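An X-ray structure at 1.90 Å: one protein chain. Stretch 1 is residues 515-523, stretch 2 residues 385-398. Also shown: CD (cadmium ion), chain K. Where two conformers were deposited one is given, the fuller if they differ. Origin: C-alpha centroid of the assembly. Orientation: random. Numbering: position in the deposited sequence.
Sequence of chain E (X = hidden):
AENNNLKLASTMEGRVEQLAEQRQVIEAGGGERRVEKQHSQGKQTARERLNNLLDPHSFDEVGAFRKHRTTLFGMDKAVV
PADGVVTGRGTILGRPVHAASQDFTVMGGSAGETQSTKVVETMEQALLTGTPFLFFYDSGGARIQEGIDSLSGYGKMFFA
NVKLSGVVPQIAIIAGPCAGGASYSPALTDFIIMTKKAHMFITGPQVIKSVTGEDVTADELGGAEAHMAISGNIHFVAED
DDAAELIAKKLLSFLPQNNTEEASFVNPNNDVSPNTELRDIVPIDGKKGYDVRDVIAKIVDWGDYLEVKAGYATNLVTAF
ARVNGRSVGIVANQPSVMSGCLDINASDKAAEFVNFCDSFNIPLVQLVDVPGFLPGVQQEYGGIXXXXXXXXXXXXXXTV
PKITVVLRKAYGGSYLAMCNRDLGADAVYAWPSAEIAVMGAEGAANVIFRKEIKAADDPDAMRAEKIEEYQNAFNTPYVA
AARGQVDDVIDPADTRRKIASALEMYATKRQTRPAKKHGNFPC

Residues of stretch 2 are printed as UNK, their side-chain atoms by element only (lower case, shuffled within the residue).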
# COMPACT_ATOMS: atom_id res chain seq x y z
N ALA E 515 -1.77 12.90 -0.86
CA ALA E 515 -0.49 12.34 -0.44
C ALA E 515 0.54 13.47 -0.37
O ALA E 515 0.67 14.27 -1.30
CB ALA E 515 -0.03 11.27 -1.44
N LYS E 516 1.25 13.54 0.74
CA LYS E 516 2.27 14.56 0.95
C LYS E 516 3.11 14.14 2.15
O LYS E 516 2.65 13.38 2.99
CB LYS E 516 1.62 15.92 1.24
CG LYS E 516 0.73 15.94 2.48
CD LYS E 516 0.05 17.31 2.66
CE LYS E 516 -1.14 17.50 1.71
NZ LYS E 516 -1.78 18.85 1.85
N LYS E 517 4.35 14.62 2.22
CA LYS E 517 5.18 14.28 3.38
C LYS E 517 4.50 14.94 4.55
O LYS E 517 4.41 14.39 5.64
CB LYS E 517 6.58 14.87 3.24
CG LYS E 517 7.45 14.20 2.20
CD LYS E 517 8.87 14.70 2.39
CE LYS E 517 9.82 14.17 1.36
NZ LYS E 517 11.16 14.74 1.67
N HIS E 518 4.04 16.16 4.31
CA HIS E 518 3.36 16.98 5.30
C HIS E 518 3.11 18.31 4.60
O HIS E 518 3.74 18.63 3.58
CB HIS E 518 4.26 17.18 6.53
CG HIS E 518 5.63 17.69 6.21
ND1 HIS E 518 5.86 18.97 5.75
CD2 HIS E 518 6.83 17.07 6.21
CE1 HIS E 518 7.15 19.11 5.49
NE2 HIS E 518 7.76 17.97 5.75
N GLY E 519 2.18 19.08 5.14
CA GLY E 519 1.90 20.38 4.56
C GLY E 519 2.90 21.37 5.12
O GLY E 519 3.84 20.99 5.83
N ASN E 520 2.70 22.64 4.80
CA ASN E 520 3.57 23.72 5.25
C ASN E 520 2.83 24.47 6.37
O ASN E 520 2.25 25.52 6.13
CB ASN E 520 3.87 24.67 4.06
CG ASN E 520 4.99 25.69 4.36
OD1 ASN E 520 5.52 25.73 5.48
ND2 ASN E 520 5.36 26.51 3.36
N PHE E 521 2.85 23.92 7.59
CA PHE E 521 2.15 24.55 8.72
C PHE E 521 2.75 25.94 9.00
O PHE E 521 3.96 26.09 9.07
CB PHE E 521 2.27 23.65 9.95
CG PHE E 521 1.50 24.15 11.16
CD1 PHE E 521 2.12 24.94 12.12
CD2 PHE E 521 0.17 23.80 11.34
CE1 PHE E 521 1.42 25.37 13.24
CE2 PHE E 521 -0.54 24.23 12.46
CZ PHE E 521 0.10 25.02 13.41
N PRO E 522 1.89 26.96 9.17
CA PRO E 522 2.44 28.30 9.43
C PRO E 522 3.30 28.38 10.68
O PRO E 522 3.04 27.71 11.69
CB PRO E 522 1.20 29.18 9.52
CG PRO E 522 0.25 28.51 8.57
CD PRO E 522 0.45 27.03 8.90
N CYS E 523 4.35 29.21 10.61
CA CYS E 523 5.25 29.39 11.73
C CYS E 523 4.99 30.71 12.44
O CYS E 523 4.70 30.67 13.66
CB CYS E 523 6.71 29.33 11.27
SG CYS E 523 7.26 27.67 10.77
OXT CYS E 523 5.10 31.77 11.77
N UNK E 385 -1.34 37.66 10.95
CA UNK E 385 -1.65 37.02 9.68
C UNK E 385 -1.12 35.57 9.68
O UNK E 385 -1.87 34.63 9.42
c UNK E 385 -1.32 40.02 7.24
c UNK E 385 -1.05 37.81 8.50
c UNK E 385 -1.89 39.09 8.28
c UNK E 385 -1.06 36.97 7.22
N UNK E 386 0.15 35.38 10.01
CA UNK E 386 0.68 34.01 10.02
C UNK E 386 0.26 33.18 11.24
O UNK E 386 0.17 31.96 11.15
c UNK E 386 2.95 34.77 10.98
c UNK E 386 2.21 34.05 9.87
n UNK E 386 5.67 34.28 12.90
c UNK E 386 5.66 35.57 12.58
n UNK E 386 6.24 36.45 13.39
c UNK E 386 4.37 35.13 10.51
n UNK E 386 5.06 35.99 11.47
N UNK E 387 -0.02 33.82 12.37
CA UNK E 387 -0.46 33.06 13.55
C UNK E 387 -1.93 32.63 13.39
O UNK E 387 -2.27 31.47 13.62
c UNK E 387 3.20 34.77 15.35
c UNK E 387 1.14 33.98 15.30
c UNK E 387 -0.28 33.86 14.85
n UNK E 387 3.11 33.83 16.27
c UNK E 387 1.83 33.32 16.26
n UNK E 387 2.03 34.88 14.75
N UNK E 388 -2.78 33.56 12.99
CA UNK E 388 -4.18 33.24 12.80
C UNK E 388 -4.34 32.15 11.76
O UNK E 388 -5.23 31.30 11.87
N UNK E 389 -3.46 32.16 10.77
CA UNK E 389 -3.51 31.16 9.70
C UNK E 389 -3.35 29.74 10.25
O UNK E 389 -3.77 28.77 9.61
c UNK E 389 -2.42 31.44 8.67
N UNK E 390 -2.73 29.61 11.42
CA UNK E 390 -2.53 28.30 12.03
C UNK E 390 -3.86 27.64 12.37
O UNK E 390 -3.98 26.43 12.28
c UNK E 390 1.89 29.65 14.04
c UNK E 390 -1.71 28.43 13.31
n UNK E 390 2.72 29.83 15.28
c UNK E 390 0.50 29.05 14.35
c UNK E 390 -0.28 28.89 13.05
N UNK E 391 -4.86 28.42 12.77
CA UNK E 391 -6.16 27.83 13.09
C UNK E 391 -6.83 27.32 11.81
O UNK E 391 -7.38 26.21 11.79
c UNK E 391 -6.64 29.20 15.18
s UNK E 391 -7.70 30.42 15.96
c UNK E 391 -7.07 28.87 13.76
c UNK E 391 -9.21 29.46 16.24
N UNK E 392 -6.80 28.13 10.75
CA UNK E 392 -7.37 27.71 9.48
C UNK E 392 -6.64 26.47 9.00
O UNK E 392 -7.24 25.53 8.48
c UNK E 392 -7.23 28.83 8.45
c UNK E 392 -7.46 31.28 7.99
c UNK E 392 -9.44 29.91 8.80
c UNK E 392 -7.93 30.12 8.88
N UNK E 393 -5.32 26.47 9.16
CA UNK E 393 -4.54 25.33 8.72
C UNK E 393 -4.89 24.07 9.50
O UNK E 393 -5.22 23.04 8.90
c UNK E 393 -1.30 22.27 8.30
c UNK E 393 -1.68 24.66 6.97
o UNK E 393 -0.10 21.40 6.44
c UNK E 393 -3.04 25.60 8.87
c UNK E 393 -2.00 23.30 8.91
c UNK E 393 -0.79 22.43 7.03
c UNK E 393 -0.97 23.63 6.35
c UNK E 393 -2.21 24.51 8.24
N UNK E 394 -4.81 24.16 10.83
CA UNK E 394 -5.09 23.01 11.68
C UNK E 394 -6.46 22.41 11.44
O UNK E 394 -6.60 21.20 11.29
c UNK E 394 -4.93 23.39 13.16
N UNK E 395 -7.50 23.24 11.41
CA UNK E 395 -8.84 22.71 11.17
C UNK E 395 -8.99 22.13 9.76
O UNK E 395 -9.55 21.04 9.60
o UNK E 395 -11.43 24.33 16.85
c UNK E 395 -11.20 22.96 14.91
c UNK E 395 -10.28 23.92 12.87
c UNK E 395 -11.06 24.19 15.54
c UNK E 395 -9.89 23.79 11.42
c UNK E 395 -10.81 22.84 13.57
c UNK E 395 -10.54 25.27 14.86
c UNK E 395 -10.16 25.14 13.54
N UNK E 396 -8.49 22.83 8.74
CA UNK E 396 -8.61 22.34 7.36
C UNK E 396 -7.88 21.01 7.14
O UNK E 396 -8.28 20.21 6.30
c UNK E 396 -8.07 23.37 6.35
o UNK E 396 -8.76 24.61 6.46
N UNK E 397 -6.81 20.78 7.88
CA UNK E 397 -6.05 19.53 7.75
C UNK E 397 -6.68 18.41 8.59
O UNK E 397 -6.55 17.23 8.28
c UNK E 397 -3.72 18.52 8.07
c UNK E 397 -4.61 19.75 8.21
o UNK E 397 -3.77 18.95 5.72
o UNK E 397 -2.85 17.08 6.39
c UNK E 397 -3.43 18.16 6.62
N UNK E 398 -7.35 18.79 9.67
CA UNK E 398 -7.92 17.79 10.56
C UNK E 398 -8.95 16.89 9.89
O UNK E 398 -9.77 17.36 9.09
c UNK E 398 -8.54 18.47 11.80
CD CD K . 5.07 33.22 17.36
O HOH W 1 5.76 32.25 15.32
O HOH W 2 4.15 27.36 14.30
O HOH W 3 -1.93 20.25 4.23
O HOH W 4 4.65 34.32 19.45
O HOH W 5 6.20 35.30 16.93
O HOH W 6 3.85 31.41 17.89

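Position 385 carries four carbons, forked at the first, one arm two carbons long: Ile-385. It touches nothing on stretch 1. Ile-385 is buried, where an all-carbon side chain leaves no polar atom unpaired.

Position 386 has three carbons, a nitrogen, then a carbon bearing two more nitrogens, a guanidinium, so it is Arg-386. Arg-386 NH1 lies 2.8 Å from Cys-523 OXT, a hydrogen-bonded salt bridge near the guanidinium plane. A long cationic chain suits a position facing the chain's C-terminal carboxylate.

Position 387 shows one carbon and a five-membered ring of three carbons and two nitrogens, hence His-387. Its CB points away from stretch 1, and His-387 NE2 binds the cadmium ion at 2.3 Å, a role natural to imidazole nitrogen.

Position 388 has no side-chain atoms: Gly-388. It is buried and touches nothing on stretch 1; a CB there would point away from it. Position 389 has a single carbon, Ala-389; Ala-389 CB meets Pro-522 CG at 4.0 Å, a small methyl against the proline ring.

Position 390 is four carbons in a row ending in nitrogen, so Lys-390. Its chain is extended, m at chi1 and t thereafter, and Lys-390 NZ donates to Cys-523 O at 2.7 Å. The aliphatic part is used too: Lys-390 CB is 3.9 Å from Phe-521 CZ, and Lys-390 CG is 3.8 Å from Pro-522 CB.

Position 391, two carbons, a sulfur and one more carbon without branching, is Met-391. Position 392, four carbons forked at the second, is Leu-392. Neither reaches stretch 1; both are buried, as their apolar chains allow.

Position 393 bears one carbon and a six-carbon ring with one oxygen: Tyr-393. Phe-521 CA sits over one face, 4.0 Å from the Tyr-393 ring centroid, while the edge of the Phe-521 ring is offset toward the face of Tyr-393, with planes at 82°. Pro-522 CD is 3.7 Å from Tyr-393 CG. At the far end, Gly-519 CA is 2.9 Å from Tyr-393 OH; a CB on Gly-519 would clash with that hydroxyl, so glycine fits here.

Position 394, one carbon, is Ala-394, a buried methyl set sideways, its CB no closer than 4.5 Å to stretch 1. Position 395, one carbon and a six-carbon ring with an oxygen, is Tyr-395, out of reach of stretch 1; it is buried, and its OH is hydrogen-bonded elsewhere in the structure. Position 396, one carbon and one oxygen, is Ser-396, also out of reach; Ser-396 OG donates to Leu-392 O at 2.7 Å, satisfying a buried hydroxyl within the helix.

Position 397 has three carbons, the third carrying two oxygens: Glu-397. Glu-397 OE2 is 4.4 Å from Lys-516 NZ, beyond a salt bridge, but water 3 joins the two: it donates to Glu-397 OE2 (2.7 Å) and accepts from Lys-516 NZ (2.8 Å). Position 398, one carbon, is Ala-398, small, apolar, buried and out of reach of stretch 1, the first residue to leave helical geometry.

The contact therefore works as a tail laid along a helix. Arg-386 and Lys-390 hold the terminal carboxylate by its two oxygens, water 1 links Cys-523 O to Arg-386 NH1 and to the metal, and Tyr-393 packs against Phe-521 and Pro-522. Water 3 joins the opposite charges farther along.

Stretch 2 385-398: IRHGAKMLYAYSEA
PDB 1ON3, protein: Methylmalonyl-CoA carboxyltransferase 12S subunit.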